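Local coordinates for uncharacterized protein MG296 homolog (Mycoplasma pneumoniae, PDB 2I15), which is of unknown function, an all-alpha protein of the Mg296 family that packs against a second copy of itself in the crystal structure, at residues F69-V74 with Q97-A102; F106-A111 with R120-L125. All blocks are in the same frame, centred on the assembly; numbering follows the deposited sequence.

Contact 1 (F69-V74 with Q97-A102); sequences FISSEV and QSFYEA
Phe99 reaches across from helix 92-113 and sets one side of its ring against Ser71 and Ser72 of helix 57-75. The tight part of the contact lies along the CD1 and CE1 atoms of that ring. Ser71 OG comes within 3.3 Å of Phe99 CD1, approaching obliquely. Ser72 gives mainly backbone: its N lies 3.7 Å from Phe99 CE1, at the ring edge and close to the ring plane. The Ser72 CB follows at 3.9 Å from the same CE1 atom. These are van der Waals contacts, and the pairing between the two segments contains no hydrogen bond. Both chi1 torsions help to make the meeting: Ser71 turns OG away from its own N (178°), while Phe99 does the same with CG (-174°), which carries the ring end nearer to the opposite helix than its first bond would suggest.

This is helix-to-helix packing in an all-alpha fold, and the CA atoms of Ser72 and Phe99 approach to 6.3 Å. Serine suits such a place because its side chain is short enough for another backbone to come close, whereas phenylalanine supplies the apolar bulk that fills the interface. Phe68 of helix 57-75 and Leu14 of the second subunit also pack on Phe99, and Leu11 of that subunit packs on Ser72, so the tight end is buried by two chains.

Away from the ring the contact slackens. Ala102, one helical turn beyond Phe99, faces the other helix, but its CB stays 4.6 Å from Ser71 OG. Ile70, whose CB points away from segment 97-102, is exposed, as are Glu73 and Val74; the latter two are also poorly ordered, and Glu73 makes a long, weak ion pair with Lys76.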
ATOM      1  N   PHE A  69      -2.874  16.832  12.650  1.00 44.76           N
ATOM      2  CA  PHE A  69      -2.446  18.111  12.120  1.00 45.61           C
ATOM      3  C   PHE A  69      -1.033  17.951  11.610  1.00 44.81           C
ATOM      4  O   PHE A  69      -0.683  18.468  10.549  1.00 44.43           O
ATOM      5  CB  PHE A  69      -2.494  19.172  13.212  1.00 56.14           C
ATOM      6  CG  PHE A  69      -3.874  19.663  13.515  1.00 59.48           C
ATOM      7  CD1 PHE A  69      -4.062  20.747  14.365  1.00 62.36           C
ATOM      8  CD2 PHE A  69      -4.988  19.068  12.925  1.00 60.66           C
ATOM      9  CE1 PHE A  69      -5.342  21.240  14.625  1.00 63.82           C
ATOM     10  CE2 PHE A  69      -6.274  19.548  13.177  1.00 63.43           C
ATOM     11  CZ  PHE A  69      -6.453  20.639  14.028  1.00 63.83           C
ATOM     12  N   ILE A  70      -0.224  17.216  12.362  1.00 33.56           N
ATOM     13  CA  ILE A  70       1.145  16.991  11.952  1.00 33.81           C
ATOM     14  C   ILE A  70       1.248  16.009  10.767  1.00 32.44           C
ATOM     15  O   ILE A  70       2.107  16.172   9.905  1.00 32.60           O
ATOM     16  CB  ILE A  70       1.990  16.515  13.158  1.00 63.96           C
ATOM     17  CG1 ILE A  70       2.464  17.743  13.941  1.00 66.74           C
ATOM     18  CG2 ILE A  70       3.177  15.669  12.691  1.00 63.12           C
ATOM     19  CD1 ILE A  70       3.193  17.424  15.228  1.00 68.50           C
ATOM     20  N   SER A  71       0.384  14.997  10.720  1.00 32.97           N
ATOM     21  CA  SER A  71       0.419  14.040   9.619  1.00 31.14           C
ATOM     22  C   SER A  71       0.079  14.808   8.345  1.00 32.70           C
ATOM     23  O   SER A  71       0.760  14.693   7.328  1.00 31.61           O
ATOM     24  CB  SER A  71      -0.618  12.927   9.827  1.00 24.76           C
ATOM     25  OG  SER A  71      -0.654  12.001   8.746  1.00 21.69           O
ATOM     26  N   SER A  72      -0.964  15.622   8.420  1.00 35.21           N
ATOM     27  CA  SER A  72      -1.410  16.388   7.272  1.00 36.96           C
ATOM     28  C   SER A  72      -0.345  17.356   6.778  1.00 37.41           C
ATOM     29  O   SER A  72      -0.159  17.522   5.575  1.00 38.69           O
ATOM     30  CB  SER A  72      -2.683  17.153   7.636  1.00 70.40           C
ATOM     31  OG  SER A  72      -3.582  17.203   6.538  1.00 74.30           O
ATOM     32  N   GLU A  73       0.357  17.987   7.706  1.00 38.44           N
ATOM     33  CA  GLU A  73       1.378  18.958   7.352  1.00 41.81           C
ATOM     34  C   GLU A  73       2.584  18.305   6.682  1.00 41.75           C
ATOM     35  O   GLU A  73       3.120  18.836   5.713  1.00 42.30           O
ATOM     36  CB  GLU A  73       1.816  19.728   8.608  1.00 79.36           C
ATOM     37  CG  GLU A  73       2.093  21.218   8.410  1.00 83.54           C
ATOM     38  CD  GLU A  73       3.559  21.532   8.137  1.00 87.96           C
ATOM     39  OE1 GLU A  73       4.428  20.909   8.791  1.00 89.01           O
ATOM     40  OE2 GLU A  73       3.847  22.412   7.286  1.00 90.20           O
ATOM     41  N   VAL A  74       3.009  17.149   7.171  1.00 44.12           N
ATOM     42  CA  VAL A  74       4.175  16.514   6.578  1.00 45.85           C
ATOM     43  C   VAL A  74       3.931  15.843   5.237  1.00 46.34           C
ATOM     44  O   VAL A  74       4.876  15.668   4.469  1.00 48.41           O
ATOM     45  CB  VAL A  74       4.829  15.491   7.542  1.00 97.71           C
ATOM     46  CG1 VAL A  74       5.271  16.195   8.817  1.00 97.18           C
ATOM     47  CG2 VAL A  74       3.861  14.364   7.844  1.00 99.14           C
ATOM     48  N   GLN A  97      -2.826  10.010  -0.328  1.00 18.56           N
ATOM     49  CA  GLN A  97      -2.536   8.595  -0.242  1.00 17.40           C
ATOM     50  C   GLN A  97      -1.672   8.384   0.997  1.00 15.60           C
ATOM     51  O   GLN A  97      -1.935   7.477   1.780  1.00 13.50           O
ATOM     52  CB  GLN A  97      -1.827   8.121  -1.515  1.00 21.79           C
ATOM     53  CG  GLN A  97      -1.653   6.608  -1.575  1.00 20.92           C
ATOM     54  CD  GLN A  97      -2.975   5.877  -1.683  1.00 20.02           C
ATOM     55  OE1 GLN A  97      -3.119   4.770  -1.178  1.00 16.71           O
ATOM     56  NE2 GLN A  97      -3.945   6.490  -2.349  1.00 20.13           N
ATOM     57  N   SER A  98      -0.681   9.253   1.199  1.00 25.42           N
ATOM     58  CA  SER A  98       0.223   9.156   2.352  1.00 26.42           C
ATOM     59  C   SER A  98      -0.468   9.367   3.698  1.00 26.54           C
ATOM     60  O   SER A  98      -0.114   8.719   4.677  1.00 27.45           O
ATOM     61  CB  SER A  98       1.356  10.160   2.211  1.00 24.69           C
ATOM     62  OG  SER A  98       2.058   9.940   1.000  1.00 30.29           O
ATOM     63  N   PHE A  99      -1.438  10.279   3.748  1.00 14.73           N
ATOM     64  CA  PHE A  99      -2.193  10.546   4.970  1.00 15.12           C
ATOM     65  C   PHE A  99      -2.999   9.290   5.324  1.00 15.70           C
ATOM     66  O   PHE A  99      -3.079   8.889   6.493  1.00 15.91           O
ATOM     67  CB  PHE A  99      -3.169  11.693   4.753  1.00 26.16           C
ATOM     68  CG  PHE A  99      -3.884  12.132   6.006  1.00 28.45           C
ATOM     69  CD1 PHE A  99      -3.266  12.995   6.904  1.00 27.76           C
ATOM     70  CD2 PHE A  99      -5.189  11.704   6.275  1.00 28.12           C
ATOM     71  CE1 PHE A  99      -3.931  13.437   8.050  1.00 27.98           C
ATOM     72  CE2 PHE A  99      -5.863  12.142   7.423  1.00 27.63           C
ATOM     73  CZ  PHE A  99      -5.230  13.008   8.310  1.00 26.28           C
ATOM     74  N   TYR A 100      -3.565   8.655   4.303  1.00 21.87           N
ATOM     75  CA  TYR A 100      -4.359   7.452   4.506  1.00 23.35           C
ATOM     76  C   TYR A 100      -3.502   6.244   4.878  1.00 23.39           C
ATOM     77  O   TYR A 100      -3.823   5.509   5.817  1.00 23.03           O
ATOM     78  CB  TYR A 100      -5.157   7.102   3.239  1.00 25.88           C
ATOM     79  CG  TYR A 100      -5.770   5.700   3.271  1.00 27.08           C
ATOM     80  CD1 TYR A 100      -6.979   5.451   3.926  1.00 26.29           C
ATOM     81  CD2 TYR A 100      -5.116   4.618   2.663  1.00 26.69           C
ATOM     82  CE1 TYR A 100      -7.528   4.161   3.963  1.00 27.70           C
ATOM     83  CE2 TYR A 100      -5.653   3.330   2.699  1.00 26.04           C
ATOM     84  CZ  TYR A 100      -6.850   3.108   3.349  1.00 28.47           C
ATOM     85  OH  TYR A 100      -7.378   1.830   3.363  1.00 26.50           O
ATOM     86  N   GLU A 101      -2.431   6.015   4.130  1.00 21.88           N
ATOM     87  CA  GLU A 101      -1.603   4.855   4.397  1.00 22.66           C
ATOM     88  C   GLU A 101      -1.039   4.833   5.815  1.00 22.57           C
ATOM     89  O   GLU A 101      -0.657   3.774   6.329  1.00 21.38           O
ATOM     90  CB  GLU A 101      -0.497   4.759   3.343  1.00 28.27           C
ATOM     91  CG  GLU A 101      -1.043   4.754   1.912  1.00 33.01           C
ATOM     92  CD  GLU A 101      -0.040   4.280   0.887  1.00 34.10           C
ATOM     93  OE1 GLU A 101       1.106   4.775   0.921  1.00 36.53           O
ATOM     94  OE2 GLU A 101      -0.406   3.424   0.046  1.00 34.19           O
ATOM     95  N   ALA A 102      -1.041   5.992   6.465  1.00 26.15           N
ATOM     96  CA  ALA A 102      -0.550   6.104   7.839  1.00 25.01           C
ATOM     97  C   ALA A 102      -1.688   5.871   8.842  1.00 25.41           C
ATOM     98  O   ALA A 102      -1.445   5.495   9.982  1.00 25.81           O
ATOM     99  CB  ALA A 102       0.071   7.484   8.070  1.00 10.42           C
TER

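Contact 2 (F106-A111 with R120-L125); sequences FISALA and RYHQQL
Ile107 wedges its CG2 methyl between the rings of Tyr121 and His122, which helix 120-128 presents side by side. The methyl lies over a face of the imidazole, displaced toward the CE1 rim, in a CH-pi contact 3.8 Å from the ring centroid and 26° off the normal. The same CG2 is 3.6 Å from Tyr121 CD2, where the two side chains meet at a slant. With chi1 at -63°, Ile107 sends CG1 opposite its carbonyl carbon and leaves CG2 pointing into the cleft; a beta-branched residue fits here because one branch can fill the cleft while the other packs on Tyr100 in its own helix.

His122 offers its edge to a different neighbour. Ser108 OG lies near the imidazole plane, 2.8 Å from His122 NE2, in a hydrogen bond for which either atom may be the donor. That bond, together with the methyl on the face, limits how the ring can rotate, and ND1 is hydrogen-bonded outside the two segments.

The two helices are consecutive, joined by a short loop, and the segments cross at 121° with their axes 9.6 Å apart, a helix-loop-helix pair in this all-alpha fold, inclined well away from antiparallel. The small side chain of Ala111 suits the close approach at the loop end, where its CB lies 3.7 Å from Tyr121 CG, and the backbone N of Ala111 stands over one face of the phenol ring.

Tyrosine suits its place because its ring packs between the helices while its OH bonds Glu21 OE2 of the second subunit. Leu110 CD1 also reaches that hydroxyl oxygen, and farther back along the ring Leu110 CB lies 3.8 Å from Tyr121 CE2, neither over the face nor at the edge.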
ATOM      1  N   PHE A 106      -5.948   2.851  12.120  1.00 22.01           N
ATOM      2  CA  PHE A 106      -6.808   3.803  12.823  1.00 19.48           C
ATOM      3  C   PHE A 106      -8.207   3.746  12.210  1.00 19.13           C
ATOM      4  O   PHE A 106      -9.211   3.687  12.916  1.00 18.79           O
ATOM      5  CB  PHE A 106      -6.243   5.210  12.639  1.00 22.15           C
ATOM      6  CG  PHE A 106      -6.923   6.267  13.466  1.00 23.95           C
ATOM      7  CD1 PHE A 106      -6.479   6.565  14.747  1.00 22.49           C
ATOM      8  CD2 PHE A 106      -7.999   6.978  12.951  1.00 24.76           C
ATOM      9  CE1 PHE A 106      -7.092   7.559  15.499  1.00 24.05           C
ATOM     10  CE2 PHE A 106      -8.621   7.975  13.701  1.00 25.53           C
ATOM     11  CZ  PHE A 106      -8.162   8.260  14.972  1.00 25.23           C
ATOM     12  N   ILE A 107      -8.254   3.739  10.883  1.00 30.46           N
ATOM     13  CA  ILE A 107      -9.507   3.724  10.141  1.00 30.95           C
ATOM     14  C   ILE A 107     -10.358   2.462  10.326  1.00 32.68           C
ATOM     15  O   ILE A 107     -11.590   2.546  10.335  1.00 33.56           O
ATOM     16  CB  ILE A 107      -9.206   3.971   8.668  1.00 26.81           C
ATOM     17  CG1 ILE A 107      -8.599   5.378   8.535  1.00 24.58           C
ATOM     18  CG2 ILE A 107     -10.481   3.842   7.823  1.00 27.43           C
ATOM     19  CD1 ILE A 107      -8.041   5.669   7.189  1.00 27.82           C
ATOM     20  N   SER A 108      -9.715   1.301  10.476  1.00 25.47           N
ATOM     21  CA  SER A 108     -10.445   0.042  10.674  1.00 25.41           C
ATOM     22  C   SER A 108     -11.097   0.049  12.049  1.00 25.72           C
ATOM     23  O   SER A 108     -12.245  -0.361  12.199  1.00 25.05           O
ATOM     24  CB  SER A 108      -9.508  -1.166  10.577  1.00 35.65           C
ATOM     25  OG  SER A 108      -9.024  -1.339   9.261  1.00 34.93           O
ATOM     26  N   ALA A 109     -10.354   0.510  13.054  1.00 39.00           N
ATOM     27  CA  ALA A 109     -10.863   0.592  14.423  1.00 38.77           C
ATOM     28  C   ALA A 109     -12.126   1.447  14.421  1.00 39.27           C
ATOM     29  O   ALA A 109     -13.154   1.086  15.008  1.00 41.77           O
ATOM     30  CB  ALA A 109      -9.830   1.215  15.326  1.00 16.78           C
ATOM     31  N   LEU A 110     -12.032   2.597  13.766  1.00 28.53           N
ATOM     32  CA  LEU A 110     -13.158   3.513  13.649  1.00 28.33           C
ATOM     33  C   LEU A 110     -14.374   2.703  13.202  1.00 29.13           C
ATOM     34  O   LEU A 110     -15.456   2.781  13.790  1.00 27.97           O
ATOM     35  CB  LEU A 110     -12.844   4.585  12.599  1.00 18.03           C
ATOM     36  CG  LEU A 110     -11.848   5.692  12.930  1.00 16.77           C
ATOM     37  CD1 LEU A 110     -11.637   6.558  11.708  1.00 16.62           C
ATOM     38  CD2 LEU A 110     -12.374   6.529  14.091  1.00 16.71           C
ATOM     39  N   ALA A 111     -14.168   1.925  12.142  1.00 34.53           N
ATOM     40  CA  ALA A 111     -15.205   1.081  11.571  1.00 34.24           C
ATOM     41  C   ALA A 111     -15.695   0.060  12.576  1.00 35.17           C
ATOM     42  O   ALA A 111     -16.901  -0.123  12.735  1.00 36.14           O
ATOM     43  CB  ALA A 111     -14.681   0.384  10.322  1.00 19.97           C
ATOM     44  N   ARG A 120     -16.019  -1.737   3.726  1.00 25.03           N
ATOM     45  CA  ARG A 120     -16.897  -0.767   3.065  1.00 27.97           C
ATOM     46  C   ARG A 120     -16.508   0.637   3.546  1.00 26.15           C
ATOM     47  O   ARG A 120     -16.466   1.606   2.767  1.00 23.70           O
ATOM     48  CB  ARG A 120     -18.371  -1.022   3.374  1.00 89.08           C
ATOM     49  CG  ARG A 120     -19.282  -0.080   2.592  1.00 97.07           C
ATOM     50  CD  ARG A 120     -20.726  -0.135   3.074  1.00102.16           C
ATOM     51  NE  ARG A 120     -21.619  -0.622   2.028  1.00108.02           N
ATOM     52  CZ  ARG A 120     -21.540  -1.831   1.482  1.00110.88           C
ATOM     53  NH1 ARG A 120     -20.605  -2.681   1.888  1.00111.71           N
ATOM     54  NH2 ARG A 120     -22.395  -2.187   0.531  1.00111.86           N
ATOM     55  N   TYR A 121     -16.194   0.729   4.837  1.00 41.49           N
ATOM     56  CA  TYR A 121     -15.791   1.992   5.438  1.00 40.69           C
ATOM     57  C   TYR A 121     -14.602   2.499   4.619  1.00 39.71           C
ATOM     58  O   TYR A 121     -14.619   3.613   4.071  1.00 39.80           O
ATOM     59  CB  TYR A 121     -15.378   1.758   6.897  1.00 33.19           C
ATOM     60  CG  TYR A 121     -15.242   3.020   7.719  1.00 31.97           C
ATOM     61  CD1 TYR A 121     -16.351   3.805   8.003  1.00 30.90           C
ATOM     62  CD2 TYR A 121     -14.004   3.428   8.209  1.00 29.77           C
ATOM     63  CE1 TYR A 121     -16.239   4.957   8.761  1.00 30.30           C
ATOM     64  CE2 TYR A 121     -13.880   4.586   8.972  1.00 29.83           C
ATOM     65  CZ  TYR A 121     -15.006   5.346   9.236  1.00 31.06           C
ATOM     66  OH  TYR A 121     -14.897   6.509   9.961  1.00 32.20           O
ATOM     67  N   HIS A 122     -13.576   1.657   4.542  1.00 22.68           N
ATOM     68  CA  HIS A 122     -12.364   1.969   3.804  1.00 21.66           C
ATOM     69  C   HIS A 122     -12.640   2.363   2.356  1.00 22.52           C
ATOM     70  O   HIS A 122     -12.059   3.318   1.834  1.00 22.48           O
ATOM     71  CB  HIS A 122     -11.431   0.759   3.802  1.00 24.03           C
ATOM     72  CG  HIS A 122     -10.586   0.647   5.028  1.00 21.08           C
ATOM     73  ND1 HIS A 122      -9.490   1.439   5.239  1.00 20.98           N
ATOM     74  CD2 HIS A 122     -10.691  -0.172   6.098  1.00 19.22           C
ATOM     75  CE1 HIS A 122      -8.938   1.117   6.402  1.00 15.06           C
ATOM     76  NE2 HIS A 122      -9.648   0.149   6.934  1.00 20.93           N
ATOM     77  N   GLN A 123     -13.523   1.618   1.703  1.00 37.05           N
ATOM     78  CA  GLN A 123     -13.860   1.880   0.306  1.00 39.17           C
ATOM     79  C   GLN A 123     -14.570   3.215   0.103  1.00 39.94           C
ATOM     80  O   GLN A 123     -14.268   3.942  -0.844  1.00 40.37           O
ATOM     81  CB  GLN A 123     -14.677   0.712  -0.235  1.00 36.30           C
ATOM     82  CG  GLN A 123     -13.826  -0.537  -0.345  1.00 40.15           C
ATOM     83  CD  GLN A 123     -14.627  -1.803  -0.632  1.00 42.50           C
ATOM     84  OE1 GLN A 123     -15.846  -1.839  -0.445  1.00 43.37           O
ATOM     85  NE2 GLN A 123     -13.932  -2.856  -1.065  1.00 42.17           N
ATOM     86  N   GLN A 124     -15.498   3.550   0.994  1.00 31.11           N
ATOM     87  CA  GLN A 124     -16.187   4.825   0.882  1.00 32.48           C
ATOM     88  C   GLN A 124     -15.108   5.903   0.993  1.00 32.63           C
ATOM     89  O   GLN A 124     -15.014   6.819   0.164  1.00 32.27           O
ATOM     90  CB  GLN A 124     -17.217   4.949   2.002  1.00 45.88           C
ATOM     91  CG  GLN A 124     -18.218   3.813   2.006  1.00 49.40           C
ATOM     92  CD  GLN A 124     -19.183   3.869   3.183  1.00 53.67           C
ATOM     93  OE1 GLN A 124     -18.770   3.918   4.349  1.00 56.92           O
ATOM     94  NE2 GLN A 124     -20.479   3.852   2.882  1.00 55.05           N
ATOM     95  N   LEU A 125     -14.266   5.748   2.010  1.00 39.91           N
ATOM     96  CA  LEU A 125     -13.162   6.665   2.273  1.00 40.71           C
ATOM     97  C   LEU A 125     -12.435   6.999   0.971  1.00 42.15           C
ATOM     98  O   LEU A 125     -12.296   8.168   0.613  1.00 41.30           O
ATOM     99  CB  LEU A 125     -12.173   6.017   3.249  1.00 39.15           C
ATOM    100  CG  LEU A 125     -10.994   6.785   3.872  1.00 39.37           C
ATOM    101  CD1 LEU A 125     -10.158   7.527   2.814  1.00 37.36           C
ATOM    102  CD2 LEU A 125     -11.532   7.742   4.907  1.00 39.65           C
TER

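How the contacts relate
Contact 1 comes first along the chain and closes before contact 2 opens; their centres lie about 16 Å apart. Helix 92-113 serves both, its N-terminal half meeting helix 57-75 and its C-terminal half meeting helix 120-128, so that it ties three helices together. The two sites also touch directly through Tyr100, whose CB points away from segment 69-74: its OH lies 2.9 Å from His122 ND1, and its CD1 lies 3.4 Å from Ile107 CD1. Both contacts also border the second subunit, so the helix packing of one chain adjoins the subunit interface at both places.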